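Local coordinates for protein aldehyde dehydrogenase (Bartonella henselae, PDB 3I44) that probably oxidises aldehydes to carboxylic acids with a nicotinamide cofactor, as other members of the aldehyde dehydrogenase family do, at residues Q154-V165 and K486-W497; A68-W79 and A215-L223. The protein carries 1 engineered substitution. One frame throughout, in Å; residues are numbered along the deposited sequence. Where two conformers were deposited one is given.

Interaction 1: residues Q154-V165 and K486-W497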
loop_
_atom_site.group_PDB
_atom_site.type_symbol
_atom_site.label_atom_id
_atom_site.label_comp_id
_atom_site.label_asym_id
_atom_site.label_seq_id
_atom_site.Cartn_x
_atom_site.Cartn_y
_atom_site.Cartn_z
ATOM N N GLN A 154 8.588 10.861 -25.109
ATOM C CA GLN A 154 7.602 11.914 -24.955
ATOM C C GLN A 154 7.097 11.988 -23.489
ATOM O O GLN A 154 7.195 12.996 -22.844
ATOM C CB GLN A 154 6.454 11.613 -25.926
ATOM C CG GLN A 154 5.338 12.610 -25.879
ATOM C CD GLN A 154 4.225 12.285 -26.878
ATOM O OE1 GLN A 154 4.455 12.307 -28.106
ATOM N NE2 GLN A 154 3.005 12.004 -26.358
ATOM N N ALA A 155 6.543 10.885 -23.009
ATOM C CA ALA A 155 5.993 10.769 -21.669
ATOM C C ALA A 155 7.135 10.536 -20.666
ATOM O O ALA A 155 8.170 9.974 -21.003
ATOM C CB ALA A 155 5.004 9.618 -21.631
ATOM N N ILE A 156 6.931 10.972 -19.432
ATOM C CA ILE A 156 7.930 10.918 -18.394
ATOM C C ILE A 156 7.276 10.512 -17.051
ATOM O O ILE A 156 6.084 10.823 -16.802
ATOM C CB ILE A 156 8.634 12.283 -18.314
ATOM C CG1 ILE A 156 10.077 12.138 -17.882
ATOM C CG2 ILE A 156 7.894 13.277 -17.414
ATOM C CD1 ILE A 156 10.854 13.478 -17.934
ATOM N N LEU A 157 8.056 9.795 -16.223
ATOM C CA LEU A 157 7.704 9.481 -14.842
ATOM C C LEU A 157 8.443 10.425 -13.909
ATOM O O LEU A 157 9.653 10.634 -14.034
ATOM C CB LEU A 157 8.015 8.017 -14.531
ATOM C CG LEU A 157 7.656 7.454 -13.139
ATOM C CD1 LEU A 157 6.149 7.224 -13.017
ATOM C CD2 LEU A 157 8.389 6.135 -12.851
ATOM N N HIS A 158 7.709 11.032 -12.991
ATOM C CA HIS A 158 8.267 11.981 -12.010
ATOM C C HIS A 158 7.996 11.407 -10.632
ATOM O O HIS A 158 6.935 10.808 -10.396
ATOM C CB HIS A 158 7.595 13.364 -12.071
ATOM C CG HIS A 158 8.347 14.399 -12.850
ATOM N ND1 HIS A 158 8.250 15.745 -12.575
ATOM C CD2 HIS A 158 9.176 14.291 -13.914
ATOM C CE1 HIS A 158 8.998 16.422 -13.429
ATOM N NE2 HIS A 158 9.570 15.562 -14.254
ATOM N N TYR A 159 8.959 11.553 -9.719
ATOM C CA TYR A 159 8.772 11.173 -8.322
ATOM C C TYR A 159 8.682 12.447 -7.509
ATOM O O TYR A 159 9.554 13.341 -7.643
ATOM C CB TYR A 159 9.931 10.322 -7.788
ATOM C CG TYR A 159 10.045 8.932 -8.398
ATOM C CD1 TYR A 159 9.395 7.863 -7.833
ATOM C CD2 TYR A 159 10.774 8.718 -9.559
ATOM C CE1 TYR A 159 9.480 6.618 -8.383
ATOM C CE2 TYR A 159 10.872 7.477 -10.127
ATOM C CZ TYR A 159 10.228 6.419 -9.531
ATOM O OH TYR A 159 10.296 5.138 -10.080
ATOM N N ASP A 160 7.661 12.535 -6.656
ATOM C CA ASP A 160 7.452 13.708 -5.774
ATOM C C ASP A 160 7.440 13.289 -4.288
ATOM O O ASP A 160 6.840 12.261 -3.933
ATOM C CB ASP A 160 6.068 14.331 -6.037
ATOM C CG ASP A 160 5.983 15.148 -7.335
ATOM O OD1 ASP A 160 6.928 15.889 -7.654
ATOM O OD2 ASP A 160 4.898 15.084 -7.967
ATOM N N ALA A 161 8.045 14.100 -3.426
ATOM C CA ALA A 161 7.901 13.907 -1.987
ATOM C C ALA A 161 6.419 13.641 -1.626
ATOM O O ALA A 161 5.549 14.434 -1.974
ATOM C CB ALA A 161 8.412 15.129 -1.244
ATOM N N ILE A 162 6.141 12.537 -0.937
ATOM C CA ILE A 162 4.752 12.213 -0.559
ATOM C C ILE A 162 4.155 13.324 0.330
ATOM O O ILE A 162 2.949 13.605 0.254
ATOM C CB ILE A 162 4.616 10.788 0.061
ATOM C CG1 ILE A 162 3.158 10.311 -0.037
ATOM C CG2 ILE A 162 5.131 10.748 1.507
ATOM C CD1 ILE A 162 2.910 8.750 0.174
ATOM N N GLY A 163 5.003 13.983 1.116
ATOM C CA GLY A 163 4.559 15.077 1.990
ATOM C C GLY A 163 5.132 15.005 3.392
ATOM O O GLY A 163 6.284 14.626 3.586
ATOM N N VAL A 164 4.314 15.390 4.379
ATOM C CA VAL A 164 4.694 15.373 5.763
ATOM C C VAL A 164 4.330 13.996 6.269
ATOM O O VAL A 164 3.234 13.546 6.053
ATOM C CB VAL A 164 3.988 16.476 6.595
ATOM C CG1 VAL A 164 4.586 16.534 7.984
ATOM C CG2 VAL A 164 4.100 17.866 5.941
ATOM N N VAL A 165 5.263 13.313 6.931
ATOM C CA VAL A 165 5.084 11.924 7.300
ATOM C C VAL A 165 5.256 11.680 8.775
ATOM O O VAL A 165 5.989 12.394 9.484
ATOM C CB VAL A 165 6.019 11.015 6.471
ATOM C CG1 VAL A 165 5.785 11.319 4.976
ATOM C CG2 VAL A 165 7.503 11.261 6.831
ATOM N N LYS A 486 11.725 4.997 -2.217
ATOM C CA LYS A 486 10.472 5.085 -2.982
ATOM C C LYS A 486 9.199 5.021 -2.125
ATOM O O LYS A 486 8.159 5.535 -2.544
ATOM C CB LYS A 486 10.384 4.032 -4.087
ATOM C CG LYS A 486 11.281 4.387 -5.249
ATOM C CD LYS A 486 11.479 3.249 -6.227
ATOM C CE LYS A 486 12.193 3.743 -7.463
ATOM N NZ LYS A 486 12.403 2.617 -8.446
ATOM N N GLU A 487 9.250 4.376 -0.967
ATOM C CA GLU A 487 8.099 4.420 -0.075
ATOM C C GLU A 487 7.754 5.863 0.333
ATOM O O GLU A 487 6.628 6.125 0.736
ATOM C CB GLU A 487 8.333 3.576 1.192
ATOM C CG GLU A 487 8.467 2.067 0.989
ATOM C CD GLU A 487 8.267 1.283 2.301
ATOM O OE1 GLU A 487 8.869 1.657 3.341
ATOM O OE2 GLU A 487 7.501 0.299 2.273
ATOM N N PHE A 488 8.700 6.799 0.245
ATOM C CA PHE A 488 8.428 8.217 0.599
ATOM C C PHE A 488 8.143 9.137 -0.614
ATOM O O PHE A 488 8.131 10.388 -0.497
ATOM C CB PHE A 488 9.544 8.760 1.496
ATOM C CG PHE A 488 9.543 8.130 2.875
ATOM C CD1 PHE A 488 8.698 8.607 3.868
ATOM C CD2 PHE A 488 10.373 7.045 3.165
ATOM C CE1 PHE A 488 8.672 7.995 5.131
ATOM C CE2 PHE A 488 10.363 6.438 4.423
ATOM C CZ PHE A 488 9.513 6.907 5.399
ATOM N N LEU A 489 7.900 8.509 -1.764
ATOM C CA LEU A 489 7.626 9.239 -3.022
ATOM C C LEU A 489 6.290 8.823 -3.610
ATOM O O LEU A 489 5.939 7.659 -3.531
ATOM C CB LEU A 489 8.720 8.900 -4.062
ATOM C CG LEU A 489 10.102 9.400 -3.619
ATOM C CD1 LEU A 489 11.261 8.827 -4.462
ATOM C CD2 LEU A 489 10.093 10.923 -3.626
ATOM N N ASP A 490 5.578 9.781 -4.219
ATOM C CA ASP A 490 4.481 9.515 -5.112
ATOM C C ASP A 490 5.026 9.537 -6.530
ATOM O O ASP A 490 5.979 10.288 -6.850
ATOM C CB ASP A 490 3.360 10.576 -5.004
ATOM C CG ASP A 490 2.354 10.286 -3.875
ATOM O OD1 ASP A 490 2.008 9.115 -3.685
ATOM O OD2 ASP A 490 1.889 11.249 -3.203
ATOM N N THR A 491 4.414 8.734 -7.368
ATOM C CA THR A 491 4.688 8.767 -8.780
ATOM C C THR A 491 3.665 9.630 -9.527
ATOM O O THR A 491 2.458 9.613 -9.232
ATOM C CB THR A 491 4.686 7.382 -9.396
ATOM O OG1 THR A 491 3.554 6.663 -8.939
ATOM C CG2 THR A 491 5.981 6.580 -9.001
ATOM N N LYS A 492 4.174 10.297 -10.559
ATOM C CA LYS A 492 3.391 11.144 -11.427
ATOM C C LYS A 492 3.768 10.857 -12.891
ATOM O O LYS A 492 4.941 10.959 -13.271
ATOM C CB LYS A 492 3.659 12.609 -11.100
ATOM C CG LYS A 492 2.797 13.588 -11.877
ATOM C CD LYS A 492 3.360 14.981 -11.856
ATOM C CE LYS A 492 3.091 15.652 -10.580
ATOM N NZ LYS A 492 3.922 16.838 -10.377
ATOM N N ALA A 493 2.772 10.508 -13.694
ATOM C CA ALA A 493 2.961 10.165 -15.105
ATOM C C ALA A 493 2.517 11.361 -15.958
ATOM O O ALA A 493 1.330 11.745 -15.927
ATOM C CB ALA A 493 2.161 8.937 -15.452
ATOM N N ILE A 494 3.474 11.986 -16.650
ATOM C CA ILE A 494 3.250 13.182 -17.455
ATOM C C ILE A 494 3.239 12.749 -18.955
ATOM O O ILE A 494 4.178 12.097 -19.419
ATOM C CB ILE A 494 4.305 14.276 -17.138
ATOM C CG1 ILE A 494 4.305 14.637 -15.647
ATOM C CG2 ILE A 494 4.084 15.532 -18.019
ATOM C CD1 ILE A 494 5.564 15.373 -15.144
ATOM N N SER A 495 2.157 13.049 -19.673
ATOM C CA SER A 495 1.956 12.507 -21.007
ATOM C C SER A 495 2.835 13.156 -22.109
ATOM O O SER A 495 3.033 12.559 -23.167
ATOM C CB SER A 495 0.492 12.628 -21.437
ATOM O OG SER A 495 0.203 14.016 -21.654
ATOM N N TYR A 496 3.323 14.357 -21.863
ATOM C CA TYR A 496 4.231 15.046 -22.794
ATOM C C TYR A 496 5.146 15.947 -21.984
ATOM O O TYR A 496 4.670 16.901 -21.348
ATOM C CB TYR A 496 3.471 15.896 -23.843
ATOM C CG TYR A 496 4.379 16.331 -24.983
ATOM C CD1 TYR A 496 4.313 15.715 -26.225
ATOM C CD2 TYR A 496 5.356 17.305 -24.787
ATOM C CE1 TYR A 496 5.174 16.086 -27.276
ATOM C CE2 TYR A 496 6.217 17.701 -25.839
ATOM C CZ TYR A 496 6.136 17.073 -27.069
ATOM O OH TYR A 496 7.005 17.445 -28.091
ATOM N N TRP A 497 6.448 15.638 -22.007
ATOM C CA TRP A 497 7.448 16.400 -21.267
ATOM C C TRP A 497 8.337 17.125 -22.298
ATOM O O TRP A 497 9.127 16.461 -22.995
ATOM C CB TRP A 497 8.282 15.487 -20.333
ATOM C CG TRP A 497 9.321 16.234 -19.508
ATOM C CD1 TRP A 497 10.674 16.301 -19.750
ATOM C CD2 TRP A 497 9.087 17.032 -18.340
ATOM N NE1 TRP A 497 11.279 17.074 -18.802
ATOM C CE2 TRP A 497 10.337 17.544 -17.928
ATOM C CE3 TRP A 497 7.945 17.355 -17.593
ATOM C CZ2 TRP A 497 10.477 18.361 -16.800
ATOM C CZ3 TRP A 497 8.084 18.174 -16.476
ATOM C CH2 TRP A 497 9.339 18.668 -16.094
ATOM O OXT TRP A 497 8.220 18.370 -22.459
HETATM O O HOH W 1 2.147 10.349 -23.813
#

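Interaction 2: residues A68-W79 and A215-L223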
loop_
_atom_site.group_PDB
_atom_site.type_symbol
_atom_site.label_atom_id
_atom_site.label_comp_id
_atom_site.label_asym_id
_atom_site.label_seq_id
_atom_site.Cartn_x
_atom_site.Cartn_y
_atom_site.Cartn_z
ATOM N N ALA A 68 4.521 19.872 16.545
ATOM C CA ALA A 68 5.483 19.149 15.697
ATOM C C ALA A 68 5.012 19.093 14.229
ATOM O O ALA A 68 5.753 19.458 13.316
ATOM C CB ALA A 68 5.745 17.741 16.264
ATOM N N ILE A 69 3.762 18.708 14.006
ATOM C CA ILE A 69 3.252 18.592 12.656
ATOM C C ILE A 69 3.203 19.976 11.976
ATOM O O ILE A 69 3.525 20.084 10.802
ATOM C CB ILE A 69 1.857 17.918 12.624
ATOM C CG1 ILE A 69 1.951 16.455 13.085
ATOM C CG2 ILE A 69 1.215 18.024 11.226
ATOM C CD1 ILE A 69 0.566 15.827 13.380
ATOM N N ASN A 70 2.800 21.019 12.705
ATOM C CA ASN A 70 2.757 22.368 12.139
ATOM C C ASN A 70 4.147 22.814 11.694
ATOM O O ASN A 70 4.304 23.416 10.633
ATOM C CB ASN A 70 2.208 23.390 13.142
ATOM C CG ASN A 70 1.975 24.757 12.509
ATOM O OD1 ASN A 70 1.030 24.946 11.754
ATOM N ND2 ASN A 70 2.839 25.709 12.817
ATOM N N ALA A 71 5.146 22.533 12.526
ATOM C CA ALA A 71 6.543 22.852 12.212
ATOM C C ALA A 71 6.985 22.125 10.934
ATOM O O ALA A 71 7.660 22.704 10.095
ATOM C CB ALA A 71 7.420 22.472 13.352
ATOM N N ALA A 72 6.555 20.876 10.781
ATOM C CA ALA A 72 6.922 20.069 9.612
ATOM C C ALA A 72 6.235 20.538 8.335
ATOM O O ALA A 72 6.878 20.606 7.290
ATOM C CB ALA A 72 6.635 18.576 9.869
ATOM N N LYS A 73 4.943 20.870 8.416
ATOM C CA LYS A 73 4.173 21.378 7.266
ATOM C C LYS A 73 4.803 22.674 6.736
ATOM O O LYS A 73 5.003 22.838 5.521
ATOM C CB LYS A 73 2.673 21.586 7.613
ATOM N N LYS A 74 5.146 23.567 7.650
ATOM C CA LYS A 74 5.782 24.834 7.289
ATOM C C LYS A 74 7.161 24.639 6.632
ATOM O O LYS A 74 7.446 25.239 5.591
ATOM C CB LYS A 74 5.889 25.740 8.517
ATOM N N ALA A 75 7.997 23.777 7.214
ATOM C CA ALA A 75 9.323 23.451 6.658
ATOM C C ALA A 75 9.262 22.787 5.264
ATOM O O ALA A 75 10.134 22.966 4.426
ATOM C CB ALA A 75 10.068 22.537 7.625
ATOM N N PHE A 76 8.215 22.018 5.025
ATOM C CA PHE A 76 8.091 21.239 3.816
ATOM C C PHE A 76 8.056 22.150 2.585
ATOM O O PHE A 76 8.667 21.851 1.555
ATOM C CB PHE A 76 6.837 20.376 3.899
ATOM C CG PHE A 76 6.531 19.625 2.641
ATOM C CD1 PHE A 76 7.301 18.503 2.268
ATOM C CD2 PHE A 76 5.480 20.011 1.841
ATOM C CE1 PHE A 76 7.038 17.820 1.105
ATOM C CE2 PHE A 76 5.183 19.304 0.660
ATOM C CZ PHE A 76 5.975 18.202 0.285
ATOM N N GLN A 77 7.375 23.279 2.720
ATOM C CA GLN A 77 7.256 24.237 1.637
ATOM C C GLN A 77 8.619 24.641 1.055
ATOM O O GLN A 77 8.746 24.825 -0.154
ATOM C CB GLN A 77 6.444 25.459 2.120
ATOM C CG GLN A 77 4.953 25.107 2.442
ATOM C CD GLN A 77 4.241 24.413 1.263
ATOM O OE1 GLN A 77 4.276 24.918 0.130
ATOM N NE2 GLN A 77 3.613 23.255 1.515
ATOM N N THR A 78 9.646 24.753 1.889
ATOM C CA THR A 78 10.993 25.085 1.383
ATOM C C THR A 78 11.927 23.870 1.270
ATOM O O THR A 78 12.770 23.849 0.382
ATOM C CB THR A 78 11.680 26.137 2.255
ATOM O OG1 THR A 78 11.584 25.733 3.624
ATOM C CG2 THR A 78 11.027 27.497 2.073
ATOM N N TRP A 79 11.775 22.867 2.148
ATOM C CA TRP A 79 12.603 21.640 2.104
ATOM C C TRP A 79 12.392 20.822 0.813
ATOM O O TRP A 79 13.341 20.240 0.271
ATOM C CB TRP A 79 12.362 20.764 3.363
ATOM C CG TRP A 79 13.119 19.470 3.391
ATOM C CD1 TRP A 79 12.598 18.229 3.222
ATOM C CD2 TRP A 79 14.532 19.295 3.538
ATOM N NE1 TRP A 79 13.578 17.284 3.280
ATOM C CE2 TRP A 79 14.787 17.910 3.467
ATOM C CE3 TRP A 79 15.614 20.174 3.733
ATOM C CZ2 TRP A 79 16.088 17.367 3.595
ATOM C CZ3 TRP A 79 16.906 19.633 3.867
ATOM C CH2 TRP A 79 17.125 18.248 3.799
ATOM N N ALA A 215 22.893 20.584 11.344
ATOM C CA ALA A 215 22.255 21.812 10.880
ATOM C C ALA A 215 21.137 21.571 9.862
ATOM O O ALA A 215 20.869 22.386 9.008
ATOM C CB ALA A 215 23.303 22.831 10.333
ATOM N N LEU A 216 20.445 20.453 10.003
ATOM C CA LEU A 216 19.254 20.195 9.218
ATOM C C LEU A 216 18.265 21.343 9.489
ATOM O O LEU A 216 18.073 21.717 10.647
ATOM C CB LEU A 216 18.672 18.835 9.636
ATOM C CG LEU A 216 17.815 18.053 8.671
ATOM C CD1 LEU A 216 18.582 17.646 7.389
ATOM C CD2 LEU A 216 17.243 16.880 9.419
ATOM N N PRO A 217 17.653 21.928 8.429
ATOM C CA PRO A 217 16.774 23.082 8.607
ATOM C C PRO A 217 15.637 22.851 9.588
ATOM O O PRO A 217 15.075 21.738 9.690
ATOM C CB PRO A 217 16.214 23.323 7.209
ATOM C CG PRO A 217 17.210 22.764 6.299
ATOM C CD PRO A 217 17.762 21.558 7.008
ATOM N N SER A 218 15.307 23.906 10.313
ATOM C CA SER A 218 14.251 23.856 11.315
ATOM C C SER A 218 12.925 23.273 10.810
ATOM O O SER A 218 12.362 23.700 9.802
ATOM C CB SER A 218 14.040 25.273 11.876
ATOM O OG SER A 218 15.244 25.709 12.497
ATOM N N GLY A 219 12.422 22.277 11.514
ATOM C CA GLY A 219 11.111 21.714 11.208
ATOM C C GLY A 219 11.138 20.518 10.264
ATOM O O GLY A 219 10.106 19.818 10.100
ATOM N N VAL A 220 12.288 20.269 9.630
ATOM C CA VAL A 220 12.402 19.111 8.727
ATOM C C VAL A 220 12.256 17.812 9.519
ATOM O O VAL A 220 11.533 16.888 9.106
ATOM C CB VAL A 220 13.727 19.172 7.956
ATOM C CG1 VAL A 220 13.940 17.930 7.105
ATOM C CG2 VAL A 220 13.754 20.468 7.081
ATOM N N PHE A 221 12.938 17.746 10.657
ATOM C CA PHE A 221 12.850 16.607 11.516
ATOM C C PHE A 221 12.378 17.030 12.902
ATOM O O PHE A 221 12.948 17.929 13.497
ATOM C CB PHE A 221 14.213 15.894 11.606
ATOM C CG PHE A 221 14.249 14.834 12.644
ATOM C CD1 PHE A 221 13.792 13.543 12.361
ATOM C CD2 PHE A 221 14.680 15.133 13.944
ATOM C CE1 PHE A 221 13.784 12.560 13.345
ATOM C CE2 PHE A 221 14.681 14.174 14.928
ATOM C CZ PHE A 221 14.244 12.871 14.638
ATOM N N ASN A 222 11.368 16.332 13.431
ATOM C CA ASN A 222 10.818 16.651 14.755
ATOM C C ASN A 222 10.624 15.372 15.555
ATOM O O ASN A 222 10.230 14.332 14.996
ATOM C CB ASN A 222 9.474 17.397 14.625
ATOM C CG ASN A 222 9.564 18.584 13.721
ATOM O OD1 ASN A 222 9.889 19.686 14.165
ATOM N ND2 ASN A 222 9.326 18.364 12.398
ATOM N N LEU A 223 10.919 15.433 16.854
ATOM C CA LEU A 223 10.806 14.287 17.735
ATOM C C LEU A 223 9.927 14.647 18.932
ATOM O O LEU A 223 10.192 15.643 19.628
ATOM C CB LEU A 223 12.198 13.770 18.189
ATOM C CG LEU A 223 12.197 12.534 19.139
ATOM C CD1 LEU A 223 13.519 11.765 19.102
ATOM C CD2 LEU A 223 11.909 12.940 20.590
#

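Interaction 1: residues Q154-V165 and K486-W497
Antiparallel beta pairing joins Ile156-Ala161 to Leu489-Ile494 in the strand arm that aldehyde dehydrogenases use for oligomerisation. The hydrogen-bonded pairs are Ile156-Ile494, His158-Lys492 and Asp160-Asp490, and Ile162 N adds a bond to Phe488 O beyond them. On the face carrying Ile156, His158 and Asp160, Ile494 CD1 sits over the centre of the His158 ring in a CH-pi contact, 3.7 Å from its centroid. That imidazole meets the Trp497 six-membered ring with the planes 58° apart. On the other face Tyr159 CE1 touches Thr491 CG2 at 3.6 Å, while Tyr159 OH is hydrogen-bonded to Glu146 OE2. Lys492 leaves with CG anti to its backbone N (chi1 -175°) and bends at chi3, which brings NZ to a salt bridge with Asp160 OD2 (3.1 Å), whose hydrogen bond is weak; its stronger partner is Ala447 of the second subunit. Asp490 pairs with Arg451 and Arg476 of that subunit, and Ala493 and Ile494 extend the sheet into it in parallel, so this antiparallel strand pair is part of the dimer interface. At the C-terminal residue, Ile156 CD1 lies over the Trp497 five-membered ring, 3.4 Å from Trp497 CD1.

Interaction 2: residues A68-W79 and A215-L223
Gly219 O receives the Asn222 ND2 hydrogen bond (2.8 Å) from within its own segment and, across the contact, a CA-H...O contact from Ala72 CA (3.2 Å). The amide nitrogen stands well above the carbonyl plane, 57° out of it, and so does not use a lone pair. Asn222 has its CG anti to the carbonyl carbon (chi1 -52°), which turns the amide so that ND2 reaches Gly219 O; ND2 also bonds Met192 O, and OD1 takes Asn31 N, so both ends of this buried side chain are satisfied. Around it, helix 62-79 presents Ala68, Ala71, Ala72 and Ala75 to the 215-223 segment. Ala68 CB meets Asn222 CB, Ala72 CB lies 3.7 Å from Asn222 ND2, and Ala75 CB comes to 3.4 Å from Ser218 O. At the far end of the helix Trp79 lays one face of its indole against Val220, whose CG1 is centred over the ring and 3.7 Å from Trp79 CE2. Pro217 CD and Leu216 CD1 reach the six-membered ring at Trp79 CZ3 and CH2, and Leu186 of helix 174-188 packs on Trp79, Leu216 and Val220. No conventional hydrogen bond crosses between the segments, which implies that shape and van der Waals fit, with one CA-H...O contact, hold the helix against the turn that leads into strand 221-223.

Overall arrangement
Along the chain the four segments alternate: 68-79, 154-165, 215-223, 486-497. The centres of interactions 1 and 2 lie about 21 Å apart, on the same side of the chain's centre. Both reach one mixed sheet: strand 156-168 pairs with 489-494 in interaction 1 and also with 191-195, which in turn pairs with 221-223 of interaction 2. The two contacts meet directly, for Val164 CG1 packs on Ala72 CB at 3.5 Å and Gly163 and Ala161 touch the Phe76 ring. Strand 156-168 therefore runs from the intersubunit arm into the Rossmann-like core, on whose strands 156-168 and 191-195 helix 62-79 packs, linking the dimer interface to what is, in this family, the cofactor-binding domain.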